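PDB 2DBB: putative HTH-type transcriptional regulator PH0061 from Pyrococcus horikoshii, which probably binds specific DNA sequences through a helix-turn-helix domain and regulates transcription, as a member of the AsnC family. Local coordinates for the interface of chains A and B. Residues are numbered along the deposited sequence; one frame, centred on the assembly and turned at random. Chains: chain A/B, Putative HTH-type transcriptional regulator PH0061.

Contact 1: the interface of chains A and B. Residues chain A 146; chain B 83, 86, 100.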
ATOM      1  N   ARG A 146      -7.808  -0.275   9.047  1.00 25.72           N
ATOM      2  CA  ARG A 146      -9.115   0.365   8.926  1.00 26.65           C
ATOM      3  C   ARG A 146      -9.350   0.933   7.535  1.00 26.02           C
ATOM      4  O   ARG A 146     -10.483   1.173   7.137  1.00 25.96           O
ATOM      5  CB  ARG A 146      -9.257   1.463   9.984  1.00 25.63           C
ATOM      6  CG  ARG A 146      -9.200   0.940  11.417  1.00 32.09           C
ATOM      7  CD  ARG A 146     -10.390   0.026  11.734  1.00 39.09           C
ATOM      8  NE  ARG A 146     -11.651   0.768  11.718  1.00 45.60           N
ATOM      9  CZ  ARG A 146     -12.048   1.589  12.686  1.00 48.90           C
ATOM     10  NH1 ARG A 146     -13.206   2.231  12.583  1.00 50.74           N
ATOM     11  NH2 ARG A 146     -11.300   1.751  13.770  1.00 50.74           N
TER
ATOM     12  N   ASP B  83     -10.205   5.727  18.236  1.00 38.98           N
ATOM     13  CA  ASP B  83     -11.309   5.367  17.354  1.00 40.54           C
ATOM     14  C   ASP B  83     -11.974   6.574  16.720  1.00 39.77           C
ATOM     15  O   ASP B  83     -12.364   6.529  15.552  1.00 38.68           O
ATOM     16  CB  ASP B  83     -12.349   4.541  18.113  1.00 43.01           C
ATOM     17  CG  ASP B  83     -11.847   3.150  18.453  1.00 46.77           C
ATOM     18  OD1 ASP B  83     -11.390   2.438  17.530  1.00 48.79           O
ATOM     19  OD2 ASP B  83     -11.909   2.765  19.639  1.00 50.38           O
ATOM     20  N   ILE B  86      -9.703   7.966  14.062  1.00 32.62           N
ATOM     21  CA  ILE B  86      -9.784   7.074  12.919  1.00 32.05           C
ATOM     22  C   ILE B  86     -11.041   7.271  12.081  1.00 34.85           C
ATOM     23  O   ILE B  86     -10.976   7.257  10.852  1.00 33.27           O
ATOM     24  CB  ILE B  86      -9.679   5.613  13.373  1.00 30.42           C
ATOM     25  CG1 ILE B  86      -8.274   5.366  13.947  1.00 27.99           C
ATOM     26  CG2 ILE B  86      -9.973   4.677  12.205  1.00 31.83           C
ATOM     27  CD1 ILE B  86      -8.119   4.057  14.672  1.00 29.15           C
ATOM     28  N   LYS B 100      -4.157   0.539  13.060  1.00 20.91           N
ATOM     29  CA  LYS B 100      -4.005   0.611  14.502  1.00 23.44           C
ATOM     30  C   LYS B 100      -2.864  -0.341  14.821  1.00 22.43           C
ATOM     31  O   LYS B 100      -2.769  -1.422  14.243  1.00 22.38           O
ATOM     32  CB  LYS B 100      -5.283   0.159  15.215  1.00 25.75           C
ATOM     33  CG  LYS B 100      -6.512   0.990  14.870  1.00 31.68           C
ATOM     34  CD  LYS B 100      -7.744   0.488  15.602  1.00 34.53           C
ATOM     35  CE  LYS B 100      -7.558   0.602  17.106  1.00 38.01           C
ATOM     36  NZ  LYS B 100      -8.761   0.118  17.828  1.00 42.84           N
TER

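Contact 2: the interface of chains A and B. Residues chain A 7, 12, 15, 52, 151; chain B 64-65, 67.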
ATOM      1  N   LEU A   7       1.363  14.756 -16.847  1.00 59.03           N
ATOM      2  CA  LEU A   7       0.381  13.969 -17.584  1.00 56.65           C
ATOM      3  C   LEU A   7      -0.809  14.852 -17.937  1.00 55.16           C
ATOM      4  O   LEU A   7      -1.166  15.757 -17.180  1.00 54.87           O
ATOM      5  CB  LEU A   7      -0.098  12.787 -16.741  1.00 56.39           C
ATOM      6  CG  LEU A   7       0.861  11.614 -16.542  1.00 56.54           C
ATOM      7  CD1 LEU A   7       2.142  12.079 -15.873  1.00 56.08           C
ATOM      8  CD2 LEU A   7       0.169  10.554 -15.702  1.00 56.42           C
ATOM      9  N   MET A  12      -4.509  11.564 -16.437  1.00 36.54           N
ATOM     10  CA  MET A  12      -4.727  11.789 -15.016  1.00 35.68           C
ATOM     11  C   MET A  12      -6.034  11.107 -14.594  1.00 34.26           C
ATOM     12  O   MET A  12      -6.088  10.413 -13.576  1.00 31.70           O
ATOM     13  CB  MET A  12      -4.798  13.298 -14.755  1.00 36.60           C
ATOM     14  CG  MET A  12      -4.071  13.773 -13.509  1.00 42.60           C
ATOM     15  SD  MET A  12      -2.305  13.372 -13.464  1.00 41.98           S
ATOM     16  CE  MET A  12      -2.303  12.125 -12.226  1.00 43.91           C
ATOM     17  N   VAL A  15      -5.673   7.149 -14.756  1.00 31.61           N
ATOM     18  CA  VAL A  15      -4.982   6.584 -13.605  1.00 31.71           C
ATOM     19  C   VAL A  15      -5.981   6.453 -12.457  1.00 29.70           C
ATOM     20  O   VAL A  15      -6.022   5.429 -11.772  1.00 30.33           O
ATOM     21  CB  VAL A  15      -3.799   7.492 -13.178  1.00 32.50           C
ATOM     22  CG1 VAL A  15      -3.115   6.934 -11.942  1.00 34.35           C
ATOM     23  CG2 VAL A  15      -2.805   7.604 -14.318  1.00 33.81           C
ATOM     24  N   ILE A  52       4.644   5.021 -15.322  1.00 35.05           N
ATOM     25  CA  ILE A  52       3.666   5.729 -14.503  1.00 33.78           C
ATOM     26  C   ILE A  52       2.788   4.697 -13.803  1.00 34.00           C
ATOM     27  O   ILE A  52       2.437   4.854 -12.637  1.00 33.46           O
ATOM     28  CB  ILE A  52       2.826   6.679 -15.366  1.00 33.28           C
ATOM     29  CG1 ILE A  52       3.747   7.749 -15.960  1.00 34.15           C
ATOM     30  CG2 ILE A  52       1.731   7.331 -14.530  1.00 32.58           C
ATOM     31  CD1 ILE A  52       3.070   8.687 -16.934  1.00 34.91           C
ATOM     32  N   ILE A 151      -3.585   5.399  -3.582  1.00 49.32           N
ATOM     33  CA  ILE A 151      -3.989   6.564  -4.360  1.00 52.55           C
ATOM     34  C   ILE A 151      -5.472   6.434  -4.701  1.00 52.99           C
ATOM     35  O   ILE A 151      -5.800   6.302  -5.897  1.00 55.64           O
ATOM     36  CB  ILE A 151      -3.158   6.694  -5.669  1.00 53.52           C
ATOM     37  CG1 ILE A 151      -1.677   6.845  -5.317  1.00 54.57           C
ATOM     38  CG2 ILE A 151      -3.626   7.894  -6.484  1.00 54.14           C
ATOM     39  CD1 ILE A 151      -0.824   7.329  -6.467  1.00 58.34           C
ATOM     40  OXT ILE A 151      -6.297   6.456  -3.762  1.00 53.70           O
TER
ATOM     41  N   LYS B  64       6.148  10.463 -10.420  1.00 33.07           N
ATOM     42  CA  LYS B  64       5.860  10.819 -11.808  1.00 31.04           C
ATOM     43  C   LYS B  64       4.470  11.431 -11.958  1.00 31.38           C
ATOM     44  O   LYS B  64       4.199  12.115 -12.941  1.00 32.06           O
ATOM     45  CB  LYS B  64       5.974   9.596 -12.717  1.00 30.24           C
ATOM     46  CG  LYS B  64       7.358   8.975 -12.763  1.00 30.39           C
ATOM     47  CD  LYS B  64       7.372   7.817 -13.755  1.00 34.64           C
ATOM     48  CE  LYS B  64       8.662   7.017 -13.683  1.00 35.62           C
ATOM     49  NZ  LYS B  64       9.852   7.841 -14.006  1.00 33.22           N
ATOM     50  N   LEU B  65       3.585  11.178 -10.996  1.00 29.95           N
ATOM     51  CA  LEU B  65       2.236  11.743 -11.046  1.00 28.31           C
ATOM     52  C   LEU B  65       2.211  13.115 -10.397  1.00 27.93           C
ATOM     53  O   LEU B  65       1.187  13.789 -10.420  1.00 30.56           O
ATOM     54  CB  LEU B  65       1.226  10.846 -10.324  1.00 28.51           C
ATOM     55  CG  LEU B  65       0.810   9.525 -10.972  1.00 29.38           C
ATOM     56  CD1 LEU B  65      -0.197   8.817 -10.064  1.00 29.06           C
ATOM     57  CD2 LEU B  65       0.205   9.791 -12.346  1.00 28.39           C
ATOM     58  N   TYR B  67       3.117  13.648  -7.053  1.00 25.85           N
ATOM     59  CA  TYR B  67       2.751  13.502  -5.652  1.00 26.75           C
ATOM     60  C   TYR B  67       3.933  13.021  -4.818  1.00 27.50           C
ATOM     61  O   TYR B  67       4.976  12.647  -5.350  1.00 27.14           O
ATOM     62  CB  TYR B  67       1.620  12.474  -5.496  1.00 28.84           C
ATOM     63  CG  TYR B  67       0.315  12.825  -6.172  1.00 31.05           C
ATOM     64  CD1 TYR B  67      -0.467  13.887  -5.718  1.00 34.05           C
ATOM     65  CD2 TYR B  67      -0.152  12.075  -7.250  1.00 33.94           C
ATOM     66  CE1 TYR B  67      -1.686  14.190  -6.318  1.00 36.79           C
ATOM     67  CE2 TYR B  67      -1.366  12.367  -7.861  1.00 36.06           C
ATOM     68  CZ  TYR B  67      -2.128  13.425  -7.390  1.00 38.27           C
ATOM     69  OH  TYR B  67      -3.335  13.709  -7.983  1.00 41.37           O
TER

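Contact 1: the interface of chains A and B
Two successive bends, chi2 -65° and chi3 -66°, fold the side chain of A:Arg146 into a hook whose concave side takes in the CG2 methyl of B:Ile86. On the isoleucine, this gamma branch stands anti to the backbone N and points away from its helix toward the other subunit. The two side chains meet at roughly a right angle. The methyl lies 3.5 Å above one face of the guanidinium, displaced toward its rim, with B:Ile86 CG2 3.6 Å from A:Arg146 NH2. It also touches the aliphatic part of the hook, 3.9 Å from A:Arg146 CG, showing how an arginine can turn both its apolar stem and its flat charged head on one partner.

The same nitrogen supplies the electrostatic part. A:Arg146 NH2 makes a long salt bridge of 3.8 Å to the carboxylate oxygen OD1 of B:Asp83, and with the two planes inclined by 50° the groups do not pair flat. That oxygen is shared: NZ of B:Lys100 approaches B:Asp83 OD1 to 3.5 Å from within chain B. Both cations meet it about a right angle apart, and its charge probably offsets the closeness of the two.

The patch is part of the two-fold interface, in the C-terminal half and away from the helix-turn-helix region. A:Arg146 is the single-residue break between strands 144-145 and 147-148; helix 79-89 brings B:Asp83 and B:Ile86, about one turn apart, and strand 95-102 brings B:Lys100.

Contact 2: the interface of chains A and B
B:Leu65 inserts its two methyls among five apolar side chains of chain A, and the division of labour between them organises the contact, an example of how one leucine can plug a pocket of a neighbouring subunit. CD2 makes the tighter set. It meets the terminal methyl CE of A:Met12 at 3.4 Å and, also at 3.4 Å, the CD2 methyl of A:Leu7; both pairs are closer than ordinary van der Waals packing. A:Ile52 adds its CG2 branch, 3.6 Å from B:Leu65 CD2. Bends at chi2 (58°) and chi3 (-108°) curl the end of A:Met12 back so that its methyl, rather than the sulfur, reaches the leucine.

The other methyl has looser company. B:Leu65 CD1 lies 3.9 Å from CD1 of A:Ile151, which crosses it at a slant, and 3.9 Å from CG1 of A:Val15, which meets it tip to tip. The ring of B:Tyr67 makes a more distant apolar approach, its CE2 4.5 Å from A:Met12 CE. Were B:Leu65 an alanine, both methyls would be gone, and a gap would probably open among these chain A residues, leaving the end of A:Met12 freer to turn.

A polar atom meets a methyl at the border, where the backbone carbonyl O of B:Lys64 rests 3.6 Å from the A:Leu7 methyl CD1.

In the fold, chain A contributes helix 9-20, the stretch just before it, the turn between helix 37-50 and strand 53-60, and its C-terminal residue. Chain B contributes the loop carrying B:Lys64 and B:Leu65, and the start of strand 67-76, where B:Tyr67 lies. The winged helix-turn-helix domain of one subunit is thereby packed against its neighbour.

About 27 Å separates the C-alpha centres of contact 1 and contact 2, and they have no residue in common. They are tied through the end of chain A: the residue used in contact 1 lies five positions before the terminal one used in contact 2. Contact 1 joins elements away from the DNA-binding region, whereas contact 2 holds that region of one subunit against the other. Two-fold symmetry repeats both with the chains exchanged. Such a pairing fits the dimer typical of AsnC-family regulators and would be likely to fix how the two helix-turn-helix domains are placed relative to each other.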